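Local coordinates for cerato-platanin-like protein (Moniliophthora perniciosa, PDB 3SUK) that is a secreted fungal protein of the cerato-platanin family, with a double-psi beta-barrel fold and a molecular function that is not firmly established, at residues Thr43-Gly48 and Met97-Asn102; Asn20-Ser25 and Pro36-Val41; Asn88-Ala93 and Ile111-Gln116. One frame throughout, in Å; residues are numbered along the deposited sequence.

Contact 1: residues Thr43-Gly48 and Met97-Asn102; sequences TFPHIG and MDELTN
His46 meets the carboxylate of Glu99 with the edge of its imidazole ring. NE2 of His46 donates to OE1 of Glu99 at 2.7 Å, and the bond is fairly straight, with an N-H...O angle of 162°. OE1 lies almost in the ring plane, as it should for a ring N-H. The carboxylate is turned 50° against the ring, and the N-H meets OE1 from above the carboxylate plane. The second oxygen, Glu99 OE2, stands 3.8 Å from CG of Pro45, so the acid also touches the proline ring. Glu99 reaches this far because its chain is extended beyond CG (chi2 174°). A negative carboxylate at this distance would probably raise the affinity of His46 for a second proton.

A cis peptide bond precedes Pro45, and His46 is the centre of an inverse gamma turn. OG1 of Thr43 donates to O of His46 at 2.9 Å, which ties Thr43 to the residue three further on. The contact is a small polar bridge at the surface. ND1 of His46 has a weak hydrogen bond to O of Asn79. After His46 the chain enters strand 47-50 at Ile47, beside strand 74-83, while Leu100 of helix 94-101 packs on strands 4-8 and 64-71.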
# COMPACT_ATOMS: atom_id res chain seq x y z
N THR A 43 -2.25 -9.53 -0.77
CA THR A 43 -2.66 -8.85 0.45
C THR A 43 -3.90 -7.96 0.23
O THR A 43 -4.30 -7.28 1.10
CB THR A 43 -1.49 -7.99 0.96
OG1 THR A 43 -1.09 -7.12 -0.08
CG2 THR A 43 -0.28 -8.87 1.31
N PHE A 44 -4.48 -7.97 -0.96
CA PHE A 44 -5.54 -7.02 -1.26
C PHE A 44 -6.63 -7.17 -0.19
O PHE A 44 -7.01 -8.26 0.13
CB PHE A 44 -6.17 -7.31 -2.64
CG PHE A 44 -7.29 -6.35 -2.99
CD1 PHE A 44 -7.01 -5.17 -3.61
CD2 PHE A 44 -8.60 -6.64 -2.67
CE1 PHE A 44 -8.00 -4.28 -3.92
CE2 PHE A 44 -9.59 -5.75 -3.00
CZ PHE A 44 -9.27 -4.57 -3.63
N PRO A 45 -7.15 -6.08 0.34
CA PRO A 45 -7.01 -4.69 -0.13
C PRO A 45 -5.87 -3.94 0.55
O PRO A 45 -5.87 -2.75 0.51
CB PRO A 45 -8.34 -4.07 0.31
CG PRO A 45 -8.60 -4.72 1.61
CD PRO A 45 -8.14 -6.18 1.42
N HIS A 46 -4.93 -4.66 1.13
CA HIS A 46 -3.76 -4.01 1.72
C HIS A 46 -2.76 -3.72 0.60
O HIS A 46 -1.79 -4.39 0.43
CB HIS A 46 -3.09 -4.89 2.78
CG HIS A 46 -3.98 -5.26 3.92
ND1 HIS A 46 -3.60 -6.16 4.89
CD2 HIS A 46 -5.22 -4.87 4.24
CE1 HIS A 46 -4.58 -6.31 5.75
NE2 HIS A 46 -5.58 -5.54 5.39
N ILE A 47 -3.08 -2.68 -0.17
CA ILE A 47 -2.23 -2.24 -1.27
C ILE A 47 -2.22 -0.72 -1.31
O ILE A 47 -3.11 -0.09 -0.78
CB ILE A 47 -2.69 -2.78 -2.63
CG1 ILE A 47 -4.12 -2.34 -2.92
CG2 ILE A 47 -2.53 -4.31 -2.74
CD1 ILE A 47 -4.52 -2.40 -4.38
N GLY A 48 -1.19 -0.16 -1.91
CA GLY A 48 -1.13 1.28 -2.04
C GLY A 48 0.10 1.80 -2.76
O GLY A 48 0.94 1.07 -3.20
N MET A 97 -6.71 1.52 5.30
CA MET A 97 -6.66 2.55 6.32
C MET A 97 -7.74 2.31 7.36
O MET A 97 -7.52 2.54 8.51
CB MET A 97 -6.73 3.95 5.73
CG MET A 97 -6.46 5.00 6.75
SD MET A 97 -6.38 6.65 6.00
CE MET A 97 -6.00 7.68 7.41
N ASP A 98 -8.91 1.85 6.93
CA ASP A 98 -9.94 1.55 7.90
C ASP A 98 -9.52 0.41 8.85
O ASP A 98 -9.76 0.49 10.01
CB ASP A 98 -11.27 1.27 7.22
CG ASP A 98 -12.07 2.53 6.91
OD1 ASP A 98 -12.08 3.43 7.71
OD2 ASP A 98 -12.67 2.57 5.82
N GLU A 99 -8.88 -0.60 8.33
CA GLU A 99 -8.41 -1.70 9.16
C GLU A 99 -7.34 -1.21 10.16
O GLU A 99 -7.33 -1.58 11.30
CB GLU A 99 -7.90 -2.84 8.30
CG GLU A 99 -9.00 -3.60 7.59
CD GLU A 99 -8.42 -4.62 6.64
OE1 GLU A 99 -7.70 -5.50 7.13
OE2 GLU A 99 -8.75 -4.57 5.43
N LEU A 100 -6.48 -0.33 9.70
CA LEU A 100 -5.41 0.24 10.48
C LEU A 100 -5.91 1.08 11.60
O LEU A 100 -5.23 1.26 12.55
CB LEU A 100 -4.49 1.05 9.57
CG LEU A 100 -3.10 1.37 10.04
CD1 LEU A 100 -2.31 0.11 10.42
CD2 LEU A 100 -2.38 2.06 8.94
N THR A 101 -7.10 1.66 11.44
CA THR A 101 -7.62 2.67 12.34
C THR A 101 -8.97 2.29 13.00
O THR A 101 -9.57 3.13 13.57
CB THR A 101 -7.83 4.03 11.61
OG1 THR A 101 -8.78 3.86 10.56
CG2 THR A 101 -6.58 4.56 11.03
N ASN A 102 -9.35 1.03 12.96
CA ASN A 102 -10.63 0.54 13.45
C ASN A 102 -11.82 1.26 12.82
O ASN A 102 -12.73 1.57 13.48
CB ASN A 102 -10.71 0.59 15.01
CG ASN A 102 -11.84 -0.22 15.58
OD1 ASN A 102 -12.09 -1.32 15.18
ND2 ASN A 102 -12.48 0.32 16.57

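Contact 2: residues Asn20-Ser25 and Pro36-Val41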
# COMPACT_ATOMS: atom_id res chain seq x y z
N ASN A 20 -1.75 -2.00 -14.96
CA ASN A 20 -1.26 -1.14 -16.02
C ASN A 20 -1.55 0.34 -15.81
O ASN A 20 -1.03 1.15 -16.50
CB ASN A 20 -1.72 -1.64 -17.39
CG ASN A 20 -1.06 -2.93 -17.74
OD1 ASN A 20 0.09 -3.13 -17.50
ND2 ASN A 20 -1.84 -3.83 -18.25
N THR A 21 -2.34 0.64 -14.80
CA THR A 21 -2.72 2.01 -14.44
C THR A 21 -1.79 2.65 -13.39
O THR A 21 -1.96 3.79 -13.08
CB THR A 21 -4.18 2.13 -13.88
OG1 THR A 21 -4.30 1.44 -12.64
CG2 THR A 21 -5.24 1.59 -14.85
N VAL A 22 -0.80 1.91 -12.90
CA VAL A 22 0.10 2.39 -11.86
C VAL A 22 1.54 2.37 -12.35
O VAL A 22 1.81 1.88 -13.37
CB VAL A 22 -0.05 1.59 -10.51
CG1 VAL A 22 -1.44 1.72 -9.98
CG2 VAL A 22 0.21 0.10 -10.76
N ALA A 23 2.43 2.93 -11.57
CA ALA A 23 3.81 3.03 -11.92
C ALA A 23 4.45 1.64 -12.13
O ALA A 23 5.30 1.51 -12.96
CB ALA A 23 4.54 3.77 -10.85
N CYS A 24 4.03 0.67 -11.33
CA CYS A 24 4.59 -0.69 -11.36
C CYS A 24 3.86 -1.62 -12.33
O CYS A 24 3.45 -2.66 -12.00
CB CYS A 24 4.63 -1.31 -9.96
SG CYS A 24 5.54 -0.25 -8.72
N SER A 25 3.80 -1.14 -13.56
CA SER A 25 3.09 -1.83 -14.60
C SER A 25 4.05 -2.80 -15.34
O SER A 25 4.12 -3.92 -15.00
CB SER A 25 2.51 -0.75 -15.56
OG SER A 25 3.46 0.12 -16.07
N PRO A 36 -2.08 -9.00 -12.51
CA PRO A 36 -2.72 -8.15 -13.54
C PRO A 36 -3.72 -7.12 -13.00
O PRO A 36 -3.94 -6.09 -13.58
CB PRO A 36 -3.39 -9.16 -14.50
CG PRO A 36 -2.73 -10.41 -14.30
CD PRO A 36 -2.22 -10.43 -12.82
N THR A 37 -4.31 -7.43 -11.87
CA THR A 37 -5.27 -6.57 -11.23
C THR A 37 -4.94 -6.30 -9.74
O THR A 37 -4.30 -7.10 -9.10
CB THR A 37 -6.70 -7.17 -11.24
OG1 THR A 37 -6.70 -8.37 -10.51
CG2 THR A 37 -7.24 -7.40 -12.66
N PHE A 38 -5.48 -5.21 -9.23
CA PHE A 38 -5.26 -4.83 -7.84
C PHE A 38 -5.72 -5.99 -6.95
O PHE A 38 -5.04 -6.37 -6.03
CB PHE A 38 -6.04 -3.56 -7.48
CG PHE A 38 -5.57 -2.31 -8.16
CD1 PHE A 38 -4.38 -2.26 -8.83
CD2 PHE A 38 -6.34 -1.19 -8.09
CE1 PHE A 38 -3.99 -1.10 -9.41
CE2 PHE A 38 -5.97 -0.05 -8.66
CZ PHE A 38 -4.79 0.01 -9.34
N GLY A 39 -6.86 -6.58 -7.27
CA GLY A 39 -7.44 -7.63 -6.45
C GLY A 39 -6.60 -8.92 -6.42
O GLY A 39 -6.71 -9.69 -5.53
N SER A 40 -5.80 -9.14 -7.43
CA SER A 40 -4.87 -10.26 -7.46
C SER A 40 -3.62 -10.16 -6.55
O SER A 40 -2.97 -11.13 -6.30
CB SER A 40 -4.46 -10.58 -8.90
OG SER A 40 -3.52 -9.67 -9.41
N VAL A 41 -3.28 -8.96 -6.10
CA VAL A 41 -2.19 -8.85 -5.19
C VAL A 41 -2.59 -9.64 -3.91
O VAL A 41 -3.66 -9.47 -3.44
CB VAL A 41 -1.93 -7.37 -4.86
CG1 VAL A 41 -0.76 -7.29 -3.91
CG2 VAL A 41 -1.63 -6.58 -6.19
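The long connection between strands 4-8 and 47-50 folds back on itself here, and an aromatic ring joins its two arms. Phe38 belongs to a short 3-10 segment, 38-40, and its ring reaches across to Thr21 and Val22. The far end of the ring does the touching. CZ of Phe38 lies 3.8 Å from CG1 of Val22, an apolar contact in which CE1 of the ring shares. OG1 of Thr21 comes within 3.6 Å of the same CZ. Both groups approach the ring obliquely. Thr21 OG1 sits between its backbone N and carbonyl carbon (chi1 65°), and its polar partner is the backbone O of Ser18, to which it is hydrogen-bonded. The hydroxyl can therefore lie against a ring carbon and still be satisfied.

The turn carrying Phe38 is braced by its own side chains. OG of Ser40 donates to O of Thr37 at 2.7 Å, in the carbonyl plane and on a lone pair. N of Ser40 donates to OG1 of Thr37 at 3.3 Å, which makes an ST motif. Both bonds join Thr37 to Ser40, across the short 3-10 segment that holds Phe38. On the other arm, Cys24 is the centre of an inverse gamma turn and forms a disulfide with Cys61, so this arm is tied covalently to a later part of the chain. Phe38 also packs on Ile47 of strand 47-50 and Ile83 of strand 74-83, and Val41 on Ile47 and Val81, so the folded connection lies against these two strands.

Contact 3: residues Asn88-Ala93 and Ile111-Gln116; sequences NGFNVA and IDVQSQ
Residues 90-92 and 111-116 are extended, but the two strands are not paired here: no hydrogen bond joins the two segments, and side chains alone bridge them. Phe90 carries the contact. Its CB points toward the other strand, and the ring meets Ser115 and Val113.

Ser115 comes to the edge of the ring. Its OG lies near the ring plane, 3.4 Å from CE2 of Phe90 and equally close to CZ, so the oxygen faces the outer C-H groups and not the pi cloud. CB of Ser115 is also in the plane, 3.7 Å from CE2. The hydroxyl reaches this place because OG is turned opposite the backbone N (chi1 174°) and lies beside the carbonyl carbon. Val113 makes a looser apolar contact. Its CG2 stands 4.4 Å from CD2 of Phe90 and approaches obliquely. Val113 and Ser115 lie two residues apart on one strand, and both direct CB toward segment 88-93, while Gln114 between them points away.

The ring has further neighbours. Phe90 meets Tyr65 in a T-shaped, edge-to-face arrangement and packs on Val4 and Ile67. With an alanine here in place of Phe90, Val113 and Ser115 would probably lose their partner across the interior, and Tyr65 the ring it meets. The contact thus belongs to the buried interior of the double-psi beta-barrel. Strand 90-92 forms backbone hydrogen bonds with strands 4-8 and 47-50. From the strand 110-118 side, Val113 touches Val4, Ile67 of strand 64-71 and Leu100 of helix 94-101.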
# COMPACT_ATOMS: atom_id res chain seq x y z
N ASN A 88 4.43 11.41 -0.94
CA ASN A 88 4.84 11.55 0.46
C ASN A 88 4.29 10.42 1.35
O ASN A 88 3.18 10.49 1.75
CB ASN A 88 4.33 12.93 0.94
CG ASN A 88 4.57 13.21 2.38
OD1 ASN A 88 5.47 12.74 2.97
ND2 ASN A 88 3.77 14.08 2.91
N GLY A 89 5.12 9.47 1.72
CA GLY A 89 4.66 8.29 2.44
C GLY A 89 3.71 7.38 1.65
O GLY A 89 3.97 7.11 0.52
N PHE A 90 2.62 6.98 2.29
CA PHE A 90 1.72 6.00 1.68
C PHE A 90 0.37 6.59 1.30
O PHE A 90 -0.23 7.32 2.05
CB PHE A 90 1.40 4.83 2.64
CG PHE A 90 2.56 3.95 2.99
CD1 PHE A 90 2.95 2.96 2.13
CD2 PHE A 90 3.19 4.04 4.23
CE1 PHE A 90 3.99 2.15 2.45
CE2 PHE A 90 4.24 3.21 4.54
CZ PHE A 90 4.60 2.26 3.63
N ASN A 91 -0.11 6.22 0.12
CA ASN A 91 -1.51 6.39 -0.22
C ASN A 91 -2.12 5.00 -0.43
O ASN A 91 -1.83 4.35 -1.35
CB ASN A 91 -1.69 7.17 -1.53
CG ASN A 91 -0.90 8.45 -1.62
OD1 ASN A 91 -0.59 9.10 -0.66
ND2 ASN A 91 -0.58 8.80 -2.82
N VAL A 92 -3.00 4.62 0.48
CA VAL A 92 -3.52 3.25 0.52
C VAL A 92 -5.01 3.13 0.26
O VAL A 92 -5.70 4.06 0.29
CB VAL A 92 -3.15 2.53 1.88
CG1 VAL A 92 -1.61 2.63 2.11
CG2 VAL A 92 -3.97 3.08 3.06
N ALA A 93 -5.47 1.91 0.01
CA ALA A 93 -6.91 1.72 -0.17
C ALA A 93 -7.60 2.17 1.12
O ALA A 93 -7.11 1.97 2.19
CB ALA A 93 -7.20 0.25 -0.46
N ILE A 111 -2.80 10.43 8.62
CA ILE A 111 -2.22 10.01 9.88
C ILE A 111 -0.71 9.78 9.75
O ILE A 111 -0.16 9.71 8.66
CB ILE A 111 -2.90 8.75 10.44
CG1 ILE A 111 -2.60 7.56 9.52
CG2 ILE A 111 -4.39 9.01 10.72
CD1 ILE A 111 -3.14 6.25 9.96
N ASP A 112 -0.03 9.72 10.88
CA ASP A 112 1.37 9.35 10.94
C ASP A 112 1.46 7.90 11.39
O ASP A 112 0.92 7.56 12.37
CB ASP A 112 2.13 10.24 11.92
CG ASP A 112 2.28 11.60 11.43
OD1 ASP A 112 2.35 11.79 10.26
OD2 ASP A 112 2.33 12.50 12.25
N VAL A 113 2.15 7.08 10.62
CA VAL A 113 2.28 5.67 10.96
C VAL A 113 3.72 5.27 11.13
O VAL A 113 4.58 6.00 10.79
CB VAL A 113 1.61 4.76 9.90
CG1 VAL A 113 0.13 5.11 9.78
CG2 VAL A 113 2.32 4.86 8.50
N GLN A 114 3.93 4.13 11.75
CA GLN A 114 5.22 3.50 11.76
C GLN A 114 5.24 2.44 10.65
O GLN A 114 4.29 1.74 10.43
CB GLN A 114 5.51 2.88 13.13
CG GLN A 114 5.78 3.88 14.21
CD GLN A 114 7.06 4.64 14.00
OE1 GLN A 114 8.08 4.07 13.73
NE2 GLN A 114 7.00 5.94 14.14
N SER A 115 6.31 2.42 9.89
CA SER A 115 6.43 1.51 8.78
C SER A 115 7.79 0.81 8.83
O SER A 115 8.82 1.41 9.04
CB SER A 115 6.28 2.30 7.47
OG SER A 115 6.52 1.47 6.35
N GLN A 116 7.74 -0.50 8.62
CA GLN A 116 8.91 -1.32 8.55
C GLN A 116 8.81 -2.22 7.31
O GLN A 116 7.95 -3.05 7.29
CB GLN A 116 8.96 -2.21 9.81
CG GLN A 116 10.16 -3.07 9.91
CD GLN A 116 11.43 -2.29 9.61
OE1 GLN A 116 11.84 -1.44 10.38
NE2 GLN A 116 12.04 -2.57 8.49

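From the N terminus, contact 2 comes first and closes a short loop in the connection after strand 4-8. It ends before contact 1 begins, so the two are in series, yet they touch: Phe44 lies against Gly39, and Ile47 is the other meeting point. Contact 1 then spans a long part of the chain that includes strands 64-71 and 74-83. Contact 3 opens inside that span and closes beyond it, so contacts 1 and 3 cross. They meet where strands 47-50 and 90-92 are neighbours and where strand 90-92 leads into helix 94-101. Contacts 2 and 3 do not touch and lie on opposite sides of the chain's centre.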